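Local coordinates for beta-1,4-galactanase (PDB 1HJS), which hydrolyses the beta-1,4-galactosidic linkages of type I arabinogalactans as a family 53 glycoside hydrolase, at residues N247-F259 with A304-F316. Numbering follows the deposited sequence.
Sequences NWPISCPNPRYSF and ANLGSSCADNTMF
A disulfide between C252 and C310 ties together two loops that have almost no regular structure: C252 SG meets C310 SG at 2.0 Å with a chi3 of -77°. The sulfur of C310 also lies 3.7 Å from CZ of F259, almost in the plane of the ring and at its edge; CG of P249 packs against the same sulfur. Beside the disulfide the backbones pair in a single antiparallel bridge, S251 with D312. D312 N gives a nearly straight bond to S251 O (166°), while D312 O takes I250 N at 2.8 Å and, weakly, S251 N. Two residues facing one, I250 and S251 opposite D312, make a classic beta bulge.

The D312 side chain does two jobs. Its chi1 of -161° turns the carboxylate away from the backbone N and across the end of I250 at a slant, D312 OD2 coming 3.4 Å from I250 CD1. D312 OD1 accepts both T314 N, closing an Asx turn, and T314 OG1, the latter on its syn lone pair at 2.6 Å. Shortening this side chain to an alanine would probably leave T314 N and OG1 without their shared acceptor and open a gap beside I250.

Toward the barrel, N247 OD1 sits 3.2 Å from L306 CD1, and a water donates to both this oxygen and L306 O; ND2 of N247 is held by W296 O. At the outer end S309 OG accepts R256 N at 2.9 Å.

The segments follow strands 240-245 and 290-296 of the (beta/alpha)8 barrel, and the side chain of N247 lies about 7 Å from that of E245, the probable nucleophile. One covalent link, backed by backbone bonds and water bridges, is consistent with the two loops being held together, their inner end, at N247, lying near the active site.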
loop_
_atom_site.group_PDB
_atom_site.type_symbol
_atom_site.label_atom_id
_atom_site.label_comp_id
_atom_site.label_asym_id
_atom_site.label_seq_id
_atom_site.Cartn_x
_atom_site.Cartn_y
_atom_site.Cartn_z
ATOM N N ASN A 247 -7.806 4.603 5.882
ATOM C CA ASN A 247 -9.202 4.209 6.064
ATOM C C ASN A 247 -9.906 5.281 6.898
ATOM O O ASN A 247 -9.258 6.036 7.625
ATOM C CB ASN A 247 -9.310 2.923 6.901
ATOM C CG ASN A 247 -9.223 1.638 6.092
ATOM O OD1 ASN A 247 -9.189 0.555 6.677
ATOM N ND2 ASN A 247 -9.205 1.739 4.766
ATOM N N TRP A 248 -11.229 5.334 6.773
ATOM C CA TRP A 248 -12.069 6.199 7.599
ATOM C C TRP A 248 -13.362 5.409 7.744
ATOM O O TRP A 248 -13.931 4.940 6.758
ATOM C CB TRP A 248 -12.362 7.566 6.987
ATOM C CG TRP A 248 -13.154 8.385 7.972
ATOM C CD1 TRP A 248 -14.511 8.548 8.002
ATOM C CD2 TRP A 248 -12.648 9.043 9.141
ATOM N NE1 TRP A 248 -14.879 9.265 9.118
ATOM C CE2 TRP A 248 -13.756 9.582 9.834
ATOM C CE3 TRP A 248 -11.362 9.227 9.674
ATOM C CZ2 TRP A 248 -13.621 10.293 11.034
ATOM C CZ3 TRP A 248 -11.225 9.934 10.867
ATOM C CH2 TRP A 248 -12.353 10.458 11.534
ATOM N N PRO A 249 -13.844 5.250 8.980
ATOM C CA PRO A 249 -15.069 4.484 9.188
ATOM C C PRO A 249 -16.417 5.119 8.900
ATOM O O PRO A 249 -16.608 6.328 9.066
ATOM C CB PRO A 249 -14.945 4.048 10.648
ATOM C CG PRO A 249 -14.273 5.204 11.281
ATOM C CD PRO A 249 -13.234 5.650 10.264
ATOM N N ILE A 250 -17.346 4.283 8.443
ATOM C CA ILE A 250 -18.715 4.723 8.216
ATOM C C ILE A 250 -19.447 4.259 9.475
ATOM O O ILE A 250 -20.611 4.581 9.698
ATOM C CB ILE A 250 -19.355 4.086 6.951
ATOM C CG1 ILE A 250 -19.260 2.567 6.996
ATOM C CG2 ILE A 250 -18.689 4.641 5.704
ATOM C CD1 ILE A 250 -19.925 1.895 5.801
ATOM N N SER A 251 -18.731 3.503 10.302
ATOM C CA SER A 251 -19.268 3.001 11.563
ATOM C C SER A 251 -18.139 2.584 12.501
ATOM O O SER A 251 -17.283 1.780 12.134
ATOM C CB SER A 251 -20.204 1.813 11.318
ATOM O OG SER A 251 -20.752 1.350 12.541
ATOM N N CYS A 252 -18.126 3.148 13.705
ATOM C CA CYS A 252 -17.101 2.820 14.692
ATOM C C CYS A 252 -17.661 2.967 16.100
ATOM O O CYS A 252 -17.242 3.842 16.856
ATOM C CB CYS A 252 -15.874 3.734 14.565
ATOM S SG CYS A 252 -14.483 3.002 15.489
ATOM N N PRO A 253 -18.604 2.098 16.481
ATOM C CA PRO A 253 -19.200 2.172 17.815
ATOM C C PRO A 253 -18.302 1.707 18.961
ATOM O O PRO A 253 -18.567 2.013 20.120
ATOM C CB PRO A 253 -20.436 1.289 17.674
ATOM C CG PRO A 253 -19.945 0.204 16.749
ATOM C CD PRO A 253 -19.196 0.997 15.694
ATOM N N ASN A 254 -17.229 0.986 18.631
ATOM C CA ASN A 254 -16.329 0.397 19.634
ATOM C C ASN A 254 -14.825 0.645 19.372
ATOM O O ASN A 254 -14.071 -0.319 19.249
ATOM C CB ASN A 254 -16.610 -1.118 19.628
ATOM C CG ASN A 254 -16.150 -1.843 20.888
ATOM O OD1 ASN A 254 -16.064 -3.078 20.892
ATOM N ND2 ASN A 254 -15.884 -1.103 21.955
ATOM N N PRO A 255 -14.364 1.916 19.310
ATOM C CA PRO A 255 -12.934 2.134 19.051
ATOM C C PRO A 255 -12.018 1.752 20.199
ATOM O O PRO A 255 -12.366 1.928 21.367
ATOM C CB PRO A 255 -12.868 3.625 18.711
ATOM C CG PRO A 255 -13.945 4.202 19.572
ATOM C CD PRO A 255 -15.081 3.205 19.366
ATOM N N ARG A 256 -10.851 1.209 19.862
ATOM C CA ARG A 256 -9.888 0.810 20.877
ATOM C C ARG A 256 -9.009 1.990 21.310
ATOM O O ARG A 256 -8.451 1.992 22.410
ATOM C CB ARG A 256 -9.006 -0.316 20.346
ATOM C CG ARG A 256 -8.239 -1.047 21.432
ATOM C CD ARG A 256 -7.520 -2.265 20.879
ATOM N NE ARG A 256 -6.850 -3.003 21.942
ATOM C CZ ARG A 256 -6.014 -4.012 21.736
ATOM N NH1 ARG A 256 -5.741 -4.405 20.498
ATOM N NH2 ARG A 256 -5.456 -4.632 22.768
ATOM N N TYR A 257 -8.880 2.981 20.432
ATOM C CA TYR A 257 -8.087 4.170 20.727
ATOM C C TYR A 257 -8.894 5.426 20.442
ATOM O O TYR A 257 -9.810 5.414 19.620
ATOM C CB TYR A 257 -6.816 4.213 19.876
ATOM C CG TYR A 257 -5.921 3.008 20.019
ATOM C CD1 TYR A 257 -6.102 1.883 19.218
ATOM C CD2 TYR A 257 -4.894 2.987 20.966
ATOM C CE1 TYR A 257 -5.282 0.763 19.352
ATOM C CE2 TYR A 257 -4.073 1.873 21.110
ATOM C CZ TYR A 257 -4.273 0.765 20.302
ATOM O OH TYR A 257 -3.475 -0.347 20.448
ATOM N N SER A 258 -8.556 6.511 21.129
ATOM C CA SER A 258 -9.236 7.778 20.910
ATOM C C SER A 258 -8.754 8.290 19.555
ATOM O O SER A 258 -7.602 8.074 19.181
ATOM C CB SER A 258 -8.866 8.776 22.013
ATOM O OG SER A 258 -9.166 8.246 23.295
ATOM N N PHE A 259 -9.634 8.951 18.814
ATOM C CA PHE A 259 -9.260 9.475 17.507
ATOM C C PHE A 259 -8.421 10.741 17.632
ATOM O O PHE A 259 -8.496 11.447 18.639
ATOM C CB PHE A 259 -10.514 9.748 16.672
ATOM C CG PHE A 259 -10.991 8.553 15.895
ATOM C CD1 PHE A 259 -11.277 7.353 16.540
ATOM C CD2 PHE A 259 -11.132 8.619 14.513
ATOM C CE1 PHE A 259 -11.693 6.232 15.815
ATOM C CE2 PHE A 259 -11.546 7.508 13.785
ATOM C CZ PHE A 259 -11.826 6.313 14.435
ATOM N N ALA A 304 -15.365 -6.084 6.846
ATOM C CA ALA A 304 -15.735 -4.679 6.993
ATOM C C ALA A 304 -14.874 -3.818 7.901
ATOM O O ALA A 304 -14.610 -2.658 7.578
ATOM C CB ALA A 304 -17.196 -4.579 7.425
ATOM N N ASN A 305 -14.454 -4.356 9.039
ATOM C CA ASN A 305 -13.634 -3.579 9.964
ATOM C C ASN A 305 -12.201 -3.436 9.450
ATOM O O ASN A 305 -11.415 -2.640 9.972
ATOM C CB ASN A 305 -13.635 -4.225 11.352
ATOM C CG ASN A 305 -13.042 -5.621 11.347
ATOM O OD1 ASN A 305 -13.525 -6.512 10.648
ATOM N ND2 ASN A 305 -11.988 -5.818 12.134
ATOM N N LEU A 306 -11.874 -4.211 8.424
ATOM C CA LEU A 306 -10.545 -4.185 7.815
ATOM C C LEU A 306 -9.418 -4.296 8.842
ATOM O O LEU A 306 -8.460 -3.527 8.803
ATOM C CB LEU A 306 -10.380 -2.908 6.985
ATOM C CG LEU A 306 -11.336 -2.791 5.791
ATOM C CD1 LEU A 306 -11.115 -1.475 5.054
ATOM C CD2 LEU A 306 -11.114 -3.975 4.850
ATOM N N GLY A 307 -9.549 -5.256 9.752
ATOM C CA GLY A 307 -8.538 -5.478 10.769
ATOM C C GLY A 307 -8.431 -4.446 11.875
ATOM O O GLY A 307 -7.536 -4.544 12.709
ATOM N N SER A 308 -9.324 -3.460 11.884
ATOM C CA SER A 308 -9.298 -2.419 12.914
ATOM C C SER A 308 -10.395 -2.643 13.944
ATOM O O SER A 308 -11.225 -3.534 13.789
ATOM C CB SER A 308 -9.506 -1.042 12.288
ATOM O OG SER A 308 -10.874 -0.850 11.968
ATOM N N SER A 309 -10.401 -1.817 14.987
ATOM C CA SER A 309 -11.407 -1.924 16.044
ATOM C C SER A 309 -12.734 -1.308 15.600
ATOM O O SER A 309 -13.776 -1.521 16.225
ATOM C CB SER A 309 -10.906 -1.229 17.319
ATOM O OG SER A 309 -10.729 0.162 17.108
ATOM N N CYS A 310 -12.697 -0.541 14.515
ATOM C CA CYS A 310 -13.907 0.091 14.000
ATOM C C CYS A 310 -14.709 -0.900 13.159
ATOM O O CYS A 310 -14.161 -1.561 12.279
ATOM C CB CYS A 310 -13.547 1.306 13.155
ATOM S SG CYS A 310 -13.029 2.782 14.077
ATOM N N ALA A 311 -16.011 -0.972 13.412
ATOM C CA ALA A 311 -16.892 -1.910 12.722
ATOM C C ALA A 311 -16.901 -1.893 11.191
ATOM O O ALA A 311 -16.911 -2.952 10.565
ATOM C CB ALA A 311 -18.321 -1.744 13.239
ATOM N N ASP A 312 -16.907 -0.715 10.576
ATOM C CA ASP A 312 -16.956 -0.671 9.115
ATOM C C ASP A 312 -16.144 0.465 8.507
ATOM O O ASP A 312 -16.419 1.641 8.758
ATOM C CB ASP A 312 -18.414 -0.546 8.655
ATOM C CG ASP A 312 -18.610 -0.939 7.199
ATOM O OD1 ASP A 312 -17.642 -0.859 6.413
ATOM O OD2 ASP A 312 -19.750 -1.319 6.841
ATOM N N ASN A 313 -15.152 0.102 7.698
ATOM C CA ASN A 313 -14.294 1.074 7.024
ATOM C C ASN A 313 -14.417 0.965 5.511
ATOM O O ASN A 313 -13.680 1.623 4.781
ATOM C CB ASN A 313 -12.825 0.854 7.397
ATOM C CG ASN A 313 -12.520 1.261 8.809
ATOM O OD1 ASN A 313 -12.854 2.369 9.229
ATOM N ND2 ASN A 313 -11.874 0.375 9.555
ATOM N N THR A 314 -15.336 0.131 5.040
ATOM C CA THR A 314 -15.509 -0.050 3.604
ATOM C C THR A 314 -16.233 1.131 2.964
ATOM O O THR A 314 -16.770 2.001 3.655
ATOM C CB THR A 314 -16.287 -1.350 3.290
ATOM O OG1 THR A 314 -17.620 -1.256 3.809
ATOM C CG2 THR A 314 -15.585 -2.548 3.912
ATOM N N MET A 315 -16.228 1.158 1.633
ATOM C CA MET A 315 -16.887 2.211 0.874
ATOM C C MET A 315 -17.963 1.602 -0.024
ATOM O O MET A 315 -18.358 2.192 -1.030
ATOM C CB MET A 315 -15.858 2.972 0.033
ATOM C CG MET A 315 -14.772 3.653 0.871
ATOM S SD MET A 315 -13.581 4.583 -0.116
ATOM C CE MET A 315 -14.486 6.117 -0.373
ATOM N N PHE A 316 -18.418 0.409 0.351
ATOM C CA PHE A 316 -19.456 -0.317 -0.379
ATOM C C PHE A 316 -20.465 -0.861 0.628
ATOM O O PHE A 316 -20.107 -1.161 1.767
ATOM C CB PHE A 316 -18.856 -1.495 -1.156
ATOM C CG PHE A 316 -18.154 -1.101 -2.423
ATOM C CD1 PHE A 316 -16.935 -0.433 -2.385
ATOM C CD2 PHE A 316 -18.721 -1.392 -3.660
ATOM C CE1 PHE A 316 -16.288 -0.057 -3.559
ATOM C CE2 PHE A 316 -18.085 -1.022 -4.844
ATOM C CZ PHE A 316 -16.863 -0.351 -4.795
HETATM O O HOH W 1 -7.927 -0.764 8.587
HETATM O O HOH W 2 -16.420 -0.728 16.393
#